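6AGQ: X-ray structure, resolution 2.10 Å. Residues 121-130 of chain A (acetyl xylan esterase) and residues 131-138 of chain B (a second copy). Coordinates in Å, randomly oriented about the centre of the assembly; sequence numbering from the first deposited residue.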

# COMPACT_ATOMS: atom_id res chain seq x y z
N ARG A 121 -25.26 18.74 -11.37
CA ARG A 121 -24.90 19.08 -12.71
C ARG A 121 -23.45 18.72 -13.17
O ARG A 121 -22.46 18.98 -12.50
N GLY A 122 -23.34 17.99 -14.28
CA GLY A 122 -22.02 17.64 -14.75
C GLY A 122 -21.40 16.43 -14.10
O GLY A 122 -20.34 16.06 -14.51
N GLN A 123 -22.03 15.80 -13.11
CA GLN A 123 -21.39 14.67 -12.47
C GLN A 123 -21.73 13.32 -13.15
O GLN A 123 -21.97 13.31 -14.33
N GLY A 124 -21.81 12.20 -12.45
CA GLY A 124 -21.83 10.91 -13.13
C GLY A 124 -23.17 10.56 -13.71
O GLY A 124 -23.54 9.39 -13.71
N GLY A 125 -23.88 11.54 -14.27
CA GLY A 125 -25.27 11.33 -14.71
C GLY A 125 -25.50 11.82 -16.12
O GLY A 125 -24.53 12.12 -16.89
N VAL A 126 -26.77 11.87 -16.48
CA VAL A 126 -27.19 12.40 -17.78
C VAL A 126 -27.37 13.93 -17.73
O VAL A 126 -27.70 14.53 -18.74
N THR A 127 -27.22 14.56 -16.57
CA THR A 127 -27.41 16.02 -16.41
C THR A 127 -26.09 16.74 -16.65
O THR A 127 -25.13 16.54 -15.88
N PRO A 128 -25.99 17.52 -17.72
CA PRO A 128 -24.72 18.19 -18.04
C PRO A 128 -24.57 19.49 -17.22
O PRO A 128 -25.41 19.75 -16.38
N ASP A 129 -23.47 20.25 -17.45
CA ASP A 129 -23.21 21.53 -16.79
C ASP A 129 -23.02 22.60 -17.83
O ASP A 129 -21.96 22.70 -18.40
N ARG A 130 -24.00 23.46 -18.01
CA ARG A 130 -23.94 24.50 -19.04
C ARG A 130 -23.26 25.80 -18.63
O ARG A 130 -23.21 26.71 -19.43
N ALA B 131 -16.89 24.40 -24.87
CA ALA B 131 -17.75 23.43 -25.54
C ALA B 131 -18.78 22.94 -24.56
O ALA B 131 -18.52 22.92 -23.35
N GLU B 132 -19.96 22.61 -25.08
CA GLU B 132 -21.08 22.10 -24.29
C GLU B 132 -21.20 20.61 -24.63
O GLU B 132 -20.86 20.18 -25.74
N TYR B 133 -21.55 19.82 -23.64
CA TYR B 133 -21.61 18.40 -23.75
C TYR B 133 -23.07 17.99 -23.39
O TYR B 133 -23.72 18.70 -22.63
N PRO B 134 -23.59 16.88 -23.97
CA PRO B 134 -25.02 16.49 -23.71
C PRO B 134 -25.35 15.94 -22.31
O PRO B 134 -26.52 16.01 -21.83
N GLN B 135 -24.36 15.36 -21.66
CA GLN B 135 -24.55 14.73 -20.37
C GLN B 135 -23.37 15.11 -19.48
O GLN B 135 -22.44 15.89 -19.91
N GLY B 136 -23.33 14.51 -18.30
CA GLY B 136 -22.23 14.74 -17.36
C GLY B 136 -21.08 13.82 -17.68
O GLY B 136 -20.98 13.33 -18.77
N GLY B 137 -20.20 13.59 -16.70
CA GLY B 137 -19.19 12.56 -16.86
C GLY B 137 -18.45 12.24 -15.58
O GLY B 137 -18.79 12.69 -14.47
N ILE B 138 -17.40 11.47 -15.81
CA ILE B 138 -16.42 11.07 -14.82
C ILE B 138 -15.46 12.22 -14.54
O ILE B 138 -15.15 12.95 -15.43

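The strongest side-chain interaction between the two loops comes from Arg A130. Its CA-to-CB bond runs sideways, but chi1 m, chi2 at -110° and chi3 t bring the guanidinium edge-on to chain B, where NH2 donates to Tyr B133 O at 2.9 Å and NH1 adds a weak bond to the same oxygen at 3.4 Å. NH2 also forms a salt bridge with Glu B132 OE2 (3.4 Å, a weak hydrogen bond); Glu B132 points toward chain A with chi1 and chi2 both m. Backbone pairing continues beyond this cluster: Gly B136 N donates to Gly A125 O at 3.0 Å, and Gly B137 N weakly to Gly A122 O at 3.3 Å. One water joins the loops, accepting from Asp A129 N (2.9 Å) and donating to Gln B135 O (3.1 Å).

Pro A128 points toward chain B, its CB 3.3 Å from Tyr B133 O and its CG 3.5 Å from Pro B134 O. Gln B135 (m, t) points away overall, yet its CB lies 3.9 Å from Gly A125 O and its OE1 4.3 Å from CG1 of Val A126 (m). Gly B136 fits closely because it lacks a side chain: a CB there would lie 2.1 Å from Gln A123 O, a clash. Arg A121 points away, its NH2 salt-bridged to Asp A129 OD1 at 2.9 Å.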

# COMPACT_ATOMS: atom_id res chain seq x y z
CB ARG A 121 -25.20 20.55 -12.93
CG ARG A 121 -24.44 21.45 -11.98
CD ARG A 121 -24.34 22.83 -12.54
NE ARG A 121 -25.69 23.35 -12.71
CZ ARG A 121 -26.02 24.29 -13.59
NH1 ARG A 121 -27.27 24.73 -13.62
NH2 ARG A 121 -25.07 24.81 -14.40
CB GLN A 123 -21.59 14.70 -10.98
CG GLN A 123 -21.03 16.00 -10.43
CD GLN A 123 -21.02 16.07 -8.92
OE1 GLN A 123 -21.29 15.09 -8.25
NE2 GLN A 123 -20.71 17.24 -8.39
CB VAL A 126 -28.47 11.68 -18.34
CG1 VAL A 126 -28.30 10.16 -18.30
CG2 VAL A 126 -29.73 12.10 -17.61
CB THR A 127 -27.89 16.33 -15.03
OG1 THR A 127 -29.14 15.63 -14.79
CG2 THR A 127 -28.07 17.85 -14.83
CB PRO A 128 -24.88 18.53 -19.50
CG PRO A 128 -26.31 18.72 -19.70
CD PRO A 128 -27.04 17.92 -18.65
CB ASP A 129 -21.93 21.44 -15.95
CG ASP A 129 -21.58 22.79 -15.20
OD1 ASP A 129 -22.49 23.66 -15.03
OD2 ASP A 129 -20.39 22.96 -14.76
CB ARG A 130 -25.36 24.86 -19.51
CG ARG A 130 -26.08 23.70 -20.17
CD ARG A 130 -26.29 23.84 -21.67
NE ARG A 130 -26.83 22.58 -22.21
CZ ARG A 130 -26.11 21.47 -22.46
NH1 ARG A 130 -26.71 20.38 -22.94
NH2 ARG A 130 -24.79 21.41 -22.24
CB ALA B 131 -16.96 22.24 -26.06
CB GLU B 132 -22.35 22.90 -24.60
CG GLU B 132 -22.29 24.37 -24.16
CD GLU B 132 -22.39 24.55 -22.64
OE1 GLU B 132 -22.68 25.69 -22.16
OE2 GLU B 132 -22.22 23.55 -21.89
CB TYR B 133 -20.55 17.75 -22.86
CG TYR B 133 -19.17 18.25 -23.14
CD1 TYR B 133 -18.47 17.86 -24.27
CD2 TYR B 133 -18.55 19.13 -22.27
CE1 TYR B 133 -17.21 18.34 -24.54
CE2 TYR B 133 -17.27 19.62 -22.53
CZ TYR B 133 -16.63 19.24 -23.69
OH TYR B 133 -15.39 19.75 -23.96
CB PRO B 134 -25.31 15.40 -24.78
CG PRO B 134 -23.99 14.96 -25.29
CD PRO B 134 -23.01 16.11 -25.08
CB GLN B 135 -24.61 13.21 -20.60
CG GLN B 135 -25.61 12.73 -21.67
CD GLN B 135 -25.74 11.19 -21.70
OE1 GLN B 135 -24.97 10.47 -21.06
NE2 GLN B 135 -26.73 10.68 -22.44
CB ILE B 138 -15.66 9.81 -15.34
CG1 ILE B 138 -16.64 8.68 -15.66
CG2 ILE B 138 -14.63 9.32 -14.32
CD1 ILE B 138 -17.68 8.36 -14.58
O HOH W 1 -21.53 18.70 -18.90